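Local coordinates for hypothetical protein TM1070 (Thermotoga maritima, PDB 1NC7) that is of unknown function but resembles the transducer of Anabaena sensory rhodopsin, so it may take part in signalling, and binds magnesium ions, at residues D[43-48]-D[87-92]; D[50-55]-D[111-116]. All coordinates share one frame; numbering follows the deposited sequence.

Contact 1: D[43-48]-D[87-92]; sequences YLVSHE and HLRLDK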
loop_
_atom_site.group_PDB
_atom_site.type_symbol
_atom_site.label_atom_id
_atom_site.label_comp_id
_atom_site.label_asym_id
_atom_site.label_seq_id
_atom_site.Cartn_x
_atom_site.Cartn_y
_atom_site.Cartn_z
ATOM N N TYR D 43 -8.961 17.089 -18.680
ATOM C CA TYR D 43 -10.189 16.340 -18.428
ATOM C C TYR D 43 -10.237 15.766 -17.015
ATOM O O TYR D 43 -11.304 15.400 -16.522
ATOM C CB TYR D 43 -10.318 15.185 -19.427
ATOM C CG TYR D 43 -10.597 15.591 -20.860
ATOM C CD1 TYR D 43 -10.619 14.635 -21.876
ATOM C CD2 TYR D 43 -10.862 16.918 -21.199
ATOM C CE1 TYR D 43 -10.901 14.989 -23.192
ATOM C CE2 TYR D 43 -11.146 17.283 -22.515
ATOM C CZ TYR D 43 -11.164 16.311 -23.504
ATOM O OH TYR D 43 -11.453 16.657 -24.805
ATOM N N LEU D 44 -9.078 15.694 -16.368
ATOM C CA LEU D 44 -8.988 15.128 -15.028
ATOM C C LEU D 44 -9.153 16.101 -13.869
ATOM O O LEU D 44 -8.754 17.262 -13.940
ATOM C CB LEU D 44 -7.650 14.402 -14.856
ATOM C CG LEU D 44 -7.323 13.234 -15.787
ATOM C CD1 LEU D 44 -5.931 12.715 -15.460
ATOM C CD2 LEU D 44 -8.356 12.131 -15.625
ATOM N N VAL D 45 -9.748 15.601 -12.795
ATOM C CA VAL D 45 -9.937 16.371 -11.578
ATOM C C VAL D 45 -9.401 15.473 -10.470
ATOM O O VAL D 45 -9.450 14.247 -10.586
ATOM C CB VAL D 45 -11.431 16.678 -11.306
ATOM C CG1 VAL D 45 -11.998 17.550 -12.418
ATOM C CG2 VAL D 45 -12.216 15.383 -11.193
ATOM N N SER D 46 -8.858 16.074 -9.421
ATOM C CA SER D 46 -8.340 15.298 -8.302
ATOM C C SER D 46 -9.503 14.512 -7.713
ATOM O O SER D 46 -10.633 14.995 -7.667
ATOM C CB SER D 46 -7.746 16.223 -7.241
ATOM O OG SER D 46 -6.597 16.885 -7.736
ATOM N N HIS D 47 -9.230 13.297 -7.258
ATOM C CA HIS D 47 -10.292 12.479 -6.700
ATOM C C HIS D 47 -9.740 11.267 -5.984
ATOM O O HIS D 47 -8.533 11.056 -5.913
ATOM C CB HIS D 47 -11.222 11.989 -7.813
ATOM C CG HIS D 47 -10.557 11.071 -8.795
ATOM N ND1 HIS D 47 -9.851 11.532 -9.885
ATOM C CD2 HIS D 47 -10.460 9.720 -8.829
ATOM C CE1 HIS D 47 -9.347 10.506 -10.549
ATOM N NE2 HIS D 47 -9.702 9.395 -9.929
ATOM N N GLU D 48 -10.656 10.482 -5.434
ATOM C CA GLU D 48 -10.307 9.235 -4.784
ATOM C C GLU D 48 -11.272 8.235 -5.375
ATOM O O GLU D 48 -12.426 8.567 -5.655
ATOM C CB GLU D 48 -10.497 9.297 -3.269
ATOM C CG GLU D 48 -9.469 10.151 -2.560
ATOM C CD GLU D 48 -9.351 9.820 -1.087
ATOM O OE1 GLU D 48 -10.397 9.625 -0.436
ATOM O OE2 GLU D 48 -8.212 9.759 -0.578
ATOM N N HIS D 87 -15.448 0.920 -9.547
ATOM C CA HIS D 87 -14.496 1.941 -9.122
ATOM C C HIS D 87 -15.354 3.153 -8.781
ATOM O O HIS D 87 -15.707 3.946 -9.653
ATOM C CB HIS D 87 -13.500 2.285 -10.240
ATOM C CG HIS D 87 -12.507 1.199 -10.528
ATOM N ND1 HIS D 87 -11.217 1.464 -10.938
ATOM C CD2 HIS D 87 -12.620 -0.151 -10.497
ATOM C CE1 HIS D 87 -10.580 0.325 -11.147
ATOM N NE2 HIS D 87 -11.409 -0.670 -10.886
ATOM N N LEU D 88 -15.697 3.281 -7.504
ATOM C CA LEU D 88 -16.554 4.372 -7.049
ATOM C C LEU D 88 -15.824 5.699 -6.874
ATOM O O LEU D 88 -14.893 5.809 -6.074
ATOM C CB LEU D 88 -17.223 3.981 -5.730
ATOM C CG LEU D 88 -18.211 4.990 -5.142
ATOM C CD1 LEU D 88 -19.416 5.126 -6.062
ATOM C CD2 LEU D 88 -18.641 4.523 -3.762
ATOM N N ARG D 89 -16.257 6.703 -7.632
ATOM C CA ARG D 89 -15.666 8.038 -7.564
ATOM C C ARG D 89 -16.218 8.770 -6.347
ATOM O O ARG D 89 -17.373 9.196 -6.333
ATOM C CB ARG D 89 -15.981 8.815 -8.844
ATOM C CG ARG D 89 -15.148 8.383 -10.042
ATOM C CD ARG D 89 -13.716 8.875 -9.892
ATOM N NE ARG D 89 -13.638 10.330 -9.994
ATOM C CZ ARG D 89 -13.321 10.989 -11.103
ATOM N NH1 ARG D 89 -13.041 10.326 -12.219
ATOM N NH2 ARG D 89 -13.294 12.316 -11.103
ATOM N N LEU D 90 -15.380 8.917 -5.329
ATOM C CA LEU D 90 -15.783 9.564 -4.087
ATOM C C LEU D 90 -15.973 11.073 -4.190
ATOM O O LEU D 90 -16.590 11.680 -3.315
ATOM C CB LEU D 90 -14.773 9.237 -2.984
ATOM C CG LEU D 90 -14.544 7.741 -2.734
ATOM C CD1 LEU D 90 -13.607 7.558 -1.551
ATOM C CD2 LEU D 90 -15.867 7.046 -2.460
ATOM N N ASP D 91 -15.446 11.672 -5.252
ATOM C CA ASP D 91 -15.573 13.114 -5.464
ATOM C C ASP D 91 -16.938 13.492 -6.038
ATOM O O ASP D 91 -17.237 14.674 -6.214
ATOM C CB ASP D 91 -14.474 13.609 -6.410
ATOM C CG ASP D 91 -14.519 12.930 -7.765
ATOM O OD1 ASP D 91 -14.573 11.683 -7.803
ATOM O OD2 ASP D 91 -14.491 13.637 -8.794
ATOM N N LYS D 92 -17.761 12.490 -6.326
ATOM C CA LYS D 92 -19.088 12.731 -6.888
ATOM C C LYS D 92 -20.200 12.376 -5.905
ATOM O O LYS D 92 -21.324 12.081 -6.315
ATOM C CB LYS D 92 -19.260 11.913 -8.170
ATOM C CG LYS D 92 -18.203 12.196 -9.226
ATOM C CD LYS D 92 -18.402 11.317 -10.449
ATOM C CE LYS D 92 -17.360 11.607 -11.516
ATOM N NZ LYS D 92 -17.532 10.729 -12.707
HETATM O O HOH W 1 -11.090 12.955 -13.375
#
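R89 lays its guanidinium flat on the imidazole of H47 where, in this antiparallel beta-sheet fold, strand 84-89, the outermost on this side of the sheet within the chain, runs beside the start of strand 47-54. Just before it, L88 sends its side chain away from 43-48, where its aliphatic branch can pack on I64 of strand 60-68. At R89 the side chain curls back, bent at both chi2 (-73°) and chi3, and this folds the guanidinium over the ring. The stack has its centres 3.7 Å apart and planes only 19° from parallel, NE riding over the rim of the ring near CG. Arginine fits here because its flat head can stack by one face and still donate in its own plane. NH2 donates to a water that also accepts from the backbone N of V45, whose CG2 methyl lies near the guanidinium plane, 3.3 Å from R89 NH2. L90 anchors the backbone: its N donates to E48 O at 3.0 Å. Its CD1 lies 4.0 Å from E48 CB, while the carboxylate of E48 turns elsewhere, OE2 in a salt bridge with R117 and OE1 accepting from Y35 N. The short, flat carboxylate of D91, its CG between the backbone N and the carbonyl carbon, presents two oxygens side by side, each met on its syn side: OD1 takes R89 NE at 2.7 Å and OD2 takes R89 NH2 at 2.9 Å. The pair holds the guanidinium against rotation, and OD1 also rests on H47 CB. Histidine suits its place because it offers a face for stacking and an N-H in its plane; here ND1 donates to V45 O at 2.8 Å, almost straight (178°), which fixes the ring.

Contact 2: D[50-55]-D[111-116]; sequences LCIMNT and VVMQLS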
loop_
_atom_site.group_PDB
_atom_site.type_symbol
_atom_site.label_atom_id
_atom_site.label_comp_id
_atom_site.label_asym_id
_atom_site.label_seq_id
_atom_site.Cartn_x
_atom_site.Cartn_y
_atom_site.Cartn_z
ATOM N N LEU D 50 -12.805 4.485 -4.660
ATOM C CA LEU D 50 -12.935 3.361 -3.749
ATOM C C LEU D 50 -13.271 2.214 -4.681
ATOM O O LEU D 50 -14.375 2.148 -5.226
ATOM C CB LEU D 50 -14.075 3.583 -2.753
ATOM C CG LEU D 50 -14.328 2.418 -1.791
ATOM C CD1 LEU D 50 -13.080 2.150 -0.957
ATOM C CD2 LEU D 50 -15.510 2.748 -0.889
ATOM N N CYS D 51 -12.308 1.326 -4.886
ATOM C CA CYS D 51 -12.507 0.210 -5.792
ATOM C C CYS D 51 -12.938 -1.032 -5.046
ATOM O O CYS D 51 -12.302 -1.449 -4.077
ATOM C CB CYS D 51 -11.229 -0.025 -6.586
ATOM S SG CYS D 51 -10.746 1.475 -7.483
ATOM N N ILE D 52 -14.038 -1.615 -5.516
ATOM C CA ILE D 52 -14.627 -2.787 -4.894
ATOM C C ILE D 52 -14.827 -3.897 -5.915
ATOM O O ILE D 52 -15.213 -3.639 -7.055
ATOM C CB ILE D 52 -16.007 -2.435 -4.303
ATOM C CG1 ILE D 52 -15.907 -1.156 -3.469
ATOM C CG2 ILE D 52 -16.528 -3.592 -3.462
ATOM C CD1 ILE D 52 -17.251 -0.627 -2.993
HETATM N N MSE D 53 -14.552 -5.129 -5.506
HETATM C CA MSE D 53 -14.752 -6.262 -6.396
HETATM C C MSE D 53 -15.581 -7.322 -5.688
HETATM O O MSE D 53 -15.432 -7.549 -4.484
HETATM C CB MSE D 53 -13.410 -6.842 -6.863
HETATM C CG MSE D 53 -12.525 -7.400 -5.770
HETATM SE SE MSE D 53 -10.755 -7.890 -6.425
HETATM C CE MSE D 53 -11.289 -9.276 -7.662
ATOM N N ASN D 54 -16.472 -7.947 -6.450
ATOM C CA ASN D 54 -17.351 -8.989 -5.942
ATOM C C ASN D 54 -17.136 -10.231 -6.798
ATOM O O ASN D 54 -17.538 -10.261 -7.959
ATOM C CB ASN D 54 -18.807 -8.523 -6.039
ATOM C CG ASN D 54 -19.796 -9.568 -5.546
ATOM O OD1 ASN D 54 -19.410 -10.593 -4.988
ATOM N ND2 ASN D 54 -21.085 -9.300 -5.745
ATOM N N THR D 55 -16.494 -11.247 -6.225
ATOM C CA THR D 55 -16.227 -12.483 -6.952
ATOM C C THR D 55 -17.260 -13.551 -6.621
ATOM O O THR D 55 -17.148 -14.689 -7.076
ATOM C CB THR D 55 -14.835 -13.049 -6.606
ATOM O OG1 THR D 55 -14.799 -13.419 -5.221
ATOM C CG2 THR D 55 -13.753 -12.010 -6.870
ATOM N N VAL D 111 -16.354 -9.103 -0.031
ATOM C CA VAL D 111 -15.846 -8.363 -1.185
ATOM C C VAL D 111 -14.416 -7.945 -0.853
ATOM O O VAL D 111 -13.928 -8.215 0.241
ATOM C CB VAL D 111 -16.690 -7.092 -1.482
ATOM C CG1 VAL D 111 -18.091 -7.490 -1.919
ATOM C CG2 VAL D 111 -16.749 -6.194 -0.252
ATOM N N VAL D 112 -13.735 -7.311 -1.802
ATOM C CA VAL D 112 -12.373 -6.845 -1.560
ATOM C C VAL D 112 -12.337 -5.387 -1.985
ATOM O O VAL D 112 -12.936 -5.018 -2.999
ATOM C CB VAL D 112 -11.329 -7.641 -2.371
ATOM C CG1 VAL D 112 -9.926 -7.172 -1.998
ATOM C CG2 VAL D 112 -11.472 -9.133 -2.086
HETATM N N MSE D 113 -11.647 -4.557 -1.209
HETATM C CA MSE D 113 -11.581 -3.133 -1.518
HETATM C C MSE D 113 -10.188 -2.532 -1.472
HETATM O O MSE D 113 -9.323 -2.977 -0.714
HETATM C CB MSE D 113 -12.479 -2.347 -0.568
HETATM C CG MSE D 113 -13.936 -2.719 -0.663
HETATM SE SE MSE D 113 -15.034 -1.507 0.341
HETATM C CE MSE D 113 -16.525 -2.680 0.650
ATOM N N GLN D 114 -10.004 -1.493 -2.283
ATOM C CA GLN D 114 -8.739 -0.772 -2.391
ATOM C C GLN D 114 -9.082 0.700 -2.600
ATOM O O GLN D 114 -10.042 1.017 -3.300
ATOM C CB GLN D 114 -7.958 -1.307 -3.599
ATOM C CG GLN D 114 -6.560 -0.730 -3.787
ATOM C CD GLN D 114 -5.818 -1.392 -4.943
ATOM O OE1 GLN D 114 -6.202 -2.465 -5.410
ATOM N NE2 GLN D 114 -4.751 -0.757 -5.406
ATOM N N LEU D 115 -8.311 1.597 -1.990
ATOM C CA LEU D 115 -8.561 3.030 -2.138
ATOM C C LEU D 115 -7.365 3.707 -2.787
ATOM O O LEU D 115 -6.225 3.536 -2.346
ATOM C CB LEU D 115 -8.823 3.685 -0.777
ATOM C CG LEU D 115 -9.127 5.191 -0.788
ATOM C CD1 LEU D 115 -10.448 5.443 -1.511
ATOM C CD2 LEU D 115 -9.196 5.717 0.641
ATOM N N SER D 116 -7.631 4.484 -3.831
ATOM C CA SER D 116 -6.572 5.186 -4.536
ATOM C C SER D 116 -6.905 6.655 -4.662
ATOM O O SER D 116 -8.065 7.031 -4.796
ATOM C CB SER D 116 -6.379 4.583 -5.924
ATOM O OG SER D 116 -6.120 3.199 -5.817
#
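I52 and M113, a selenomethionine, lie side by side in the apolar centre of an antiparallel strand pair, 47-54 with 110-121, inside the larger sheet. They form a non-hydrogen-bonded pair, and I52 CG1 reaches M113 CG at 3.8 Å. With its CG anti to the carbonyl carbon (chi1 -61°) and extended beyond, M113 carries SE along the isoleucine, near CG1 and CD1. The branched I52 also turns CG2 to V111 CB, and an alanine here would probably leave M113 SE without its flank and open a gap toward V111 and I62. L50 and L115 continue this face, their CD1 methyls 4.3 Å apart. On the other face, selenomethionine M53 sets CG 3.6 Å from V112 CB; the second subunit covers these two with its I103 and P32. Between the faces, C51 and Q114 exchange backbone bonds, as do M53 and V112, and C51 O receives a further CA-H contact from M113. At the polar edge, the amide at the end of the long, extended Q114 side chain donates through NE2 to T129 OG1 and accepts at OE1 from D33 N of the second subunit. The chain beneath that amide is held by C51 N, which donates to Q114 O at 2.8 Å.

How the contacts relate
Strand 47-54 serves both contacts: its beginning meets 87-92 in contact 1, and its remainder pairs with 111-116 in contact 2. The partners 84-89 and 110-121 lie on its two sides, and the contacts are centred 15 Å apart. They join directly where L50 N and L88 O, 2.8 Å apart, probably form a hydrogen bond, and where L90 CD1 packs 3.8 Å from L115 CD1. The magnesium-binding positions seen for this protein, T126, L127 and T129, belong to strand 124-135 and to neither contact. The side chain of H47 is about 6 Å from that of L127, and that of Q114 about 3 Å from that of T129 and about 7 Å from a bound magnesium ion.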